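Local coordinates for protein separin (Saccharomyces cerevisiae, PDB 5U1T) that is a caspase-like cysteine protease that cleaves the cohesin subunit MCD1/SCC1 at the onset of anaphase and is held inactive by securin until then, at residues L788-S793 with E828-Y833. Residues are numbered along the deposited sequence; the frame is centred on the assembly and turned at random.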
ATOM      1  N   LEU A 788      -1.972   1.500  -0.996  1.00 55.02           N
ATOM      2  CA  LEU A 788      -2.964   0.447  -1.057  1.00 55.96           C
ATOM      3  C   LEU A 788      -2.670  -0.561  -2.165  1.00 59.13           C
ATOM      4  O   LEU A 788      -3.028  -1.725  -2.057  1.00 60.28           O
ATOM      5  CB  LEU A 788      -4.340   1.066  -1.267  1.00 45.01           C
ATOM      6  CG  LEU A 788      -5.503   0.096  -1.266  1.00 54.09           C
ATOM      7  CD1 LEU A 788      -5.509  -0.647   0.051  1.00 53.39           C
ATOM      8  CD2 LEU A 788      -6.777   0.885  -1.451  1.00 61.72           C
ATOM      9  N   LEU A 789      -2.037  -0.104  -3.242  1.00 58.75           N
ATOM     10  CA  LEU A 789      -1.626  -0.990  -4.312  1.00 56.86           C
ATOM     11  C   LEU A 789      -0.538  -1.928  -3.814  1.00 54.93           C
ATOM     12  O   LEU A 789      -0.610  -3.138  -4.005  1.00 55.72           O
ATOM     13  CB  LEU A 789      -1.142  -0.186  -5.510  1.00 52.18           C
ATOM     14  CG  LEU A 789      -2.275   0.281  -6.417  1.00 56.94           C
ATOM     15  CD1 LEU A 789      -1.740   1.130  -7.561  1.00 52.71           C
ATOM     16  CD2 LEU A 789      -3.050  -0.922  -6.952  1.00 56.40           C
ATOM     17  N   LYS A 790       0.465  -1.356  -3.161  1.00 55.71           N
ATOM     18  CA  LYS A 790       1.571  -2.123  -2.618  1.00 54.03           C
ATOM     19  C   LYS A 790       1.031  -3.127  -1.596  1.00 57.52           C
ATOM     20  O   LYS A 790       1.403  -4.296  -1.596  1.00 58.18           O
ATOM     21  CB  LYS A 790       2.618  -1.191  -1.992  1.00 51.10           C
ATOM     22  CG  LYS A 790       3.687  -0.700  -2.972  1.00 60.27           C
ATOM     23  CD  LYS A 790       4.536  -1.894  -3.544  1.00 69.29           C
ATOM     24  CE  LYS A 790       5.742  -1.444  -4.444  1.00 63.07           C
ATOM     25  NZ  LYS A 790       6.520  -2.611  -5.030  1.00 71.16           N
ATOM     26  N   SER A 791       0.116  -2.673  -0.754  1.00 59.01           N
ATOM     27  CA  SER A 791      -0.430  -3.508   0.303  1.00 56.17           C
ATOM     28  C   SER A 791      -1.336  -4.627  -0.189  1.00 56.95           C
ATOM     29  O   SER A 791      -1.343  -5.722   0.376  1.00 56.08           O
ATOM     30  CB  SER A 791      -1.196  -2.648   1.300  1.00 54.14           C
ATOM     31  OG  SER A 791      -0.358  -2.289   2.375  1.00 63.16           O
ATOM     32  N   LEU A 792      -2.107  -4.351  -1.230  1.00 57.97           N
ATOM     33  CA  LEU A 792      -3.118  -5.295  -1.682  1.00 54.67           C
ATOM     34  C   LEU A 792      -2.490  -6.401  -2.482  1.00 57.85           C
ATOM     35  O   LEU A 792      -2.959  -7.533  -2.449  1.00 61.89           O
ATOM     36  CB  LEU A 792      -4.181  -4.596  -2.524  1.00 53.20           C
ATOM     37  CG  LEU A 792      -5.409  -5.419  -2.899  1.00 63.42           C
ATOM     38  CD1 LEU A 792      -5.926  -6.230  -1.692  1.00 67.81           C
ATOM     39  CD2 LEU A 792      -6.499  -4.512  -3.459  1.00 65.52           C
ATOM     40  N   SER A 793      -1.443  -6.060  -3.227  1.00 54.97           N
ATOM     41  CA  SER A 793      -0.739  -7.055  -4.019  1.00 59.35           C
ATOM     42  C   SER A 793       0.064  -7.945  -3.082  1.00 56.94           C
ATOM     43  O   SER A 793       0.174  -9.141  -3.307  1.00 57.90           O
ATOM     44  CB  SER A 793       0.163  -6.398  -5.074  1.00 52.30           C
ATOM     45  OG  SER A 793       0.950  -5.372  -4.501  1.00 56.59           O
ATOM     46  N   GLU A 828      -0.503   0.362 -13.217  1.00 61.65           N
ATOM     47  CA  GLU A 828       0.824   0.688 -12.676  1.00 61.24           C
ATOM     48  C   GLU A 828       1.830  -0.390 -13.027  1.00 63.11           C
ATOM     49  O   GLU A 828       1.752  -1.487 -12.552  1.00 60.87           O
ATOM     50  CB  GLU A 828       0.780   0.946 -11.182  1.00 58.90           C
ATOM     51  CG  GLU A 828      -0.187   2.031 -10.759  1.00 63.11           C
ATOM     52  CD  GLU A 828       0.114   3.378 -11.348  1.00 63.88           C
ATOM     53  OE1 GLU A 828       1.271   3.791 -11.335  1.00 61.56           O
ATOM     54  OE2 GLU A 828      -0.812   4.033 -11.830  1.00 61.59           O
ATOM     55  N   PRO A 829       2.831  -0.037 -13.805  1.00 59.83           N
ATOM     56  CA  PRO A 829       3.786  -1.013 -14.345  1.00 59.32           C
ATOM     57  C   PRO A 829       4.556  -1.807 -13.286  1.00 59.49           C
ATOM     58  O   PRO A 829       4.733  -3.015 -13.440  1.00 61.39           O
ATOM     59  CB  PRO A 829       4.738  -0.142 -15.168  1.00 60.88           C
ATOM     60  CG  PRO A 829       3.882   0.984 -15.611  1.00 60.36           C
ATOM     61  CD  PRO A 829       3.015   1.290 -14.410  1.00 63.63           C
ATOM     62  N   ILE A 830       4.981  -1.177 -12.210  1.00 56.27           N
ATOM     63  CA  ILE A 830       5.697  -1.909 -11.190  1.00 50.88           C
ATOM     64  C   ILE A 830       4.820  -2.909 -10.496  1.00 53.08           C
ATOM     65  O   ILE A 830       5.282  -3.895  -9.998  1.00 55.72           O
ATOM     66  CB  ILE A 830       6.296  -0.978 -10.147  1.00 48.74           C
ATOM     67  CG1 ILE A 830       7.181  -1.747  -9.199  1.00 53.30           C
ATOM     68  CG2 ILE A 830       5.209  -0.332  -9.339  1.00 48.59           C
ATOM     69  CD1 ILE A 830       8.478  -2.159  -9.812  1.00 55.43           C
ATOM     70  N   ILE A 831       3.538  -2.644 -10.454  1.00 56.27           N
ATOM     71  CA  ILE A 831       2.631  -3.585  -9.820  1.00 52.40           C
ATOM     72  C   ILE A 831       2.273  -4.700 -10.793  1.00 52.47           C
ATOM     73  O   ILE A 831       2.284  -5.867 -10.435  1.00 54.82           O
ATOM     74  CB  ILE A 831       1.354  -2.905  -9.319  1.00 55.01           C
ATOM     75  CG1 ILE A 831       1.697  -1.811  -8.308  1.00 56.07           C
ATOM     76  CG2 ILE A 831       0.450  -3.927  -8.654  1.00 56.35           C
ATOM     77  CD1 ILE A 831       2.299  -2.325  -7.007  1.00 54.07           C
ATOM     78  N   VAL A 832       1.974  -4.327 -12.029  1.00 54.15           N
ATOM     79  CA  VAL A 832       1.689  -5.292 -13.070  1.00 54.94           C
ATOM     80  C   VAL A 832       2.876  -6.232 -13.266  1.00 54.12           C
ATOM     81  O   VAL A 832       2.699  -7.453 -13.323  1.00 55.38           O
ATOM     82  CB  VAL A 832       1.327  -4.585 -14.385  1.00 55.38           C
ATOM     83  CG1 VAL A 832       1.215  -5.568 -15.527  1.00 48.69           C
ATOM     84  CG2 VAL A 832       0.022  -3.837 -14.213  1.00 55.69           C
ATOM     85  N   TYR A 833       4.086  -5.684 -13.338  1.00 52.91           N
ATOM     86  CA  TYR A 833       5.259  -6.533 -13.491  1.00 49.82           C
ATOM     87  C   TYR A 833       5.400  -7.510 -12.325  1.00 53.33           C
ATOM     88  O   TYR A 833       5.473  -8.713 -12.541  1.00 52.23           O
ATOM     89  CB  TYR A 833       6.564  -5.738 -13.613  1.00 53.87           C
ATOM     90  CG  TYR A 833       7.722  -6.710 -13.643  1.00 54.56           C
ATOM     91  CD1 TYR A 833       7.878  -7.578 -14.723  1.00 53.78           C
ATOM     92  CD2 TYR A 833       8.595  -6.840 -12.562  1.00 45.76           C
ATOM     93  CE1 TYR A 833       8.881  -8.511 -14.750  1.00 50.39           C
ATOM     94  CE2 TYR A 833       9.605  -7.781 -12.581  1.00 53.93           C
ATOM     95  CZ  TYR A 833       9.742  -8.614 -13.680  1.00 54.17           C
ATOM     96  OH  TYR A 833      10.743  -9.562 -13.730  1.00 57.64           O
TER
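Ile831 reaches from helix 829-845 toward helix 782-805 and meets Leu789, Lys790 and Ser793, making the largest share of a buried, apolar contact near the middle of the chain. Helix 809-825 lies between the two in sequence, and these next-but-one helices run in the same direction, the segment axes 10.7 Å apart at an angle of 6°. CG1 of Ile831 stands anti to its carbonyl carbon (chi1 -59°), facing CB of Leu789 at 4.3 Å. Lys790 is bent at chi2 (-63°), which sets its CD 4.1 Å from CD1 of Ile831, the two side chains running obliquely past each other. NZ of Lys790 lies 4.3 Å from CG1 of Ile830. One turn nearer the helix start, CD1 of Leu789 meets CG of Glu828 at 3.7 Å, the side chains crossing at about a right angle. Glu828 is the N-cap residue and joins in through its aliphatic part; its OE2 has a weak, long ion pair with Arg785. Phe617 of helix 602-617 touches Leu789, Lys790, Ile830 and Ile831, and an apolar side chain of another protein's chain also packs on Leu789.

CD1 of Ile831 lies 4.2 Å from OG of Ser793. That OG is 2.8 Å from O of Leu789 and 3.1 Å from O of Lys790, inside its own helix. Cohesion between the segments therefore rests on van der Waals contact, with the serine hydroxyl turned back to its own backbone.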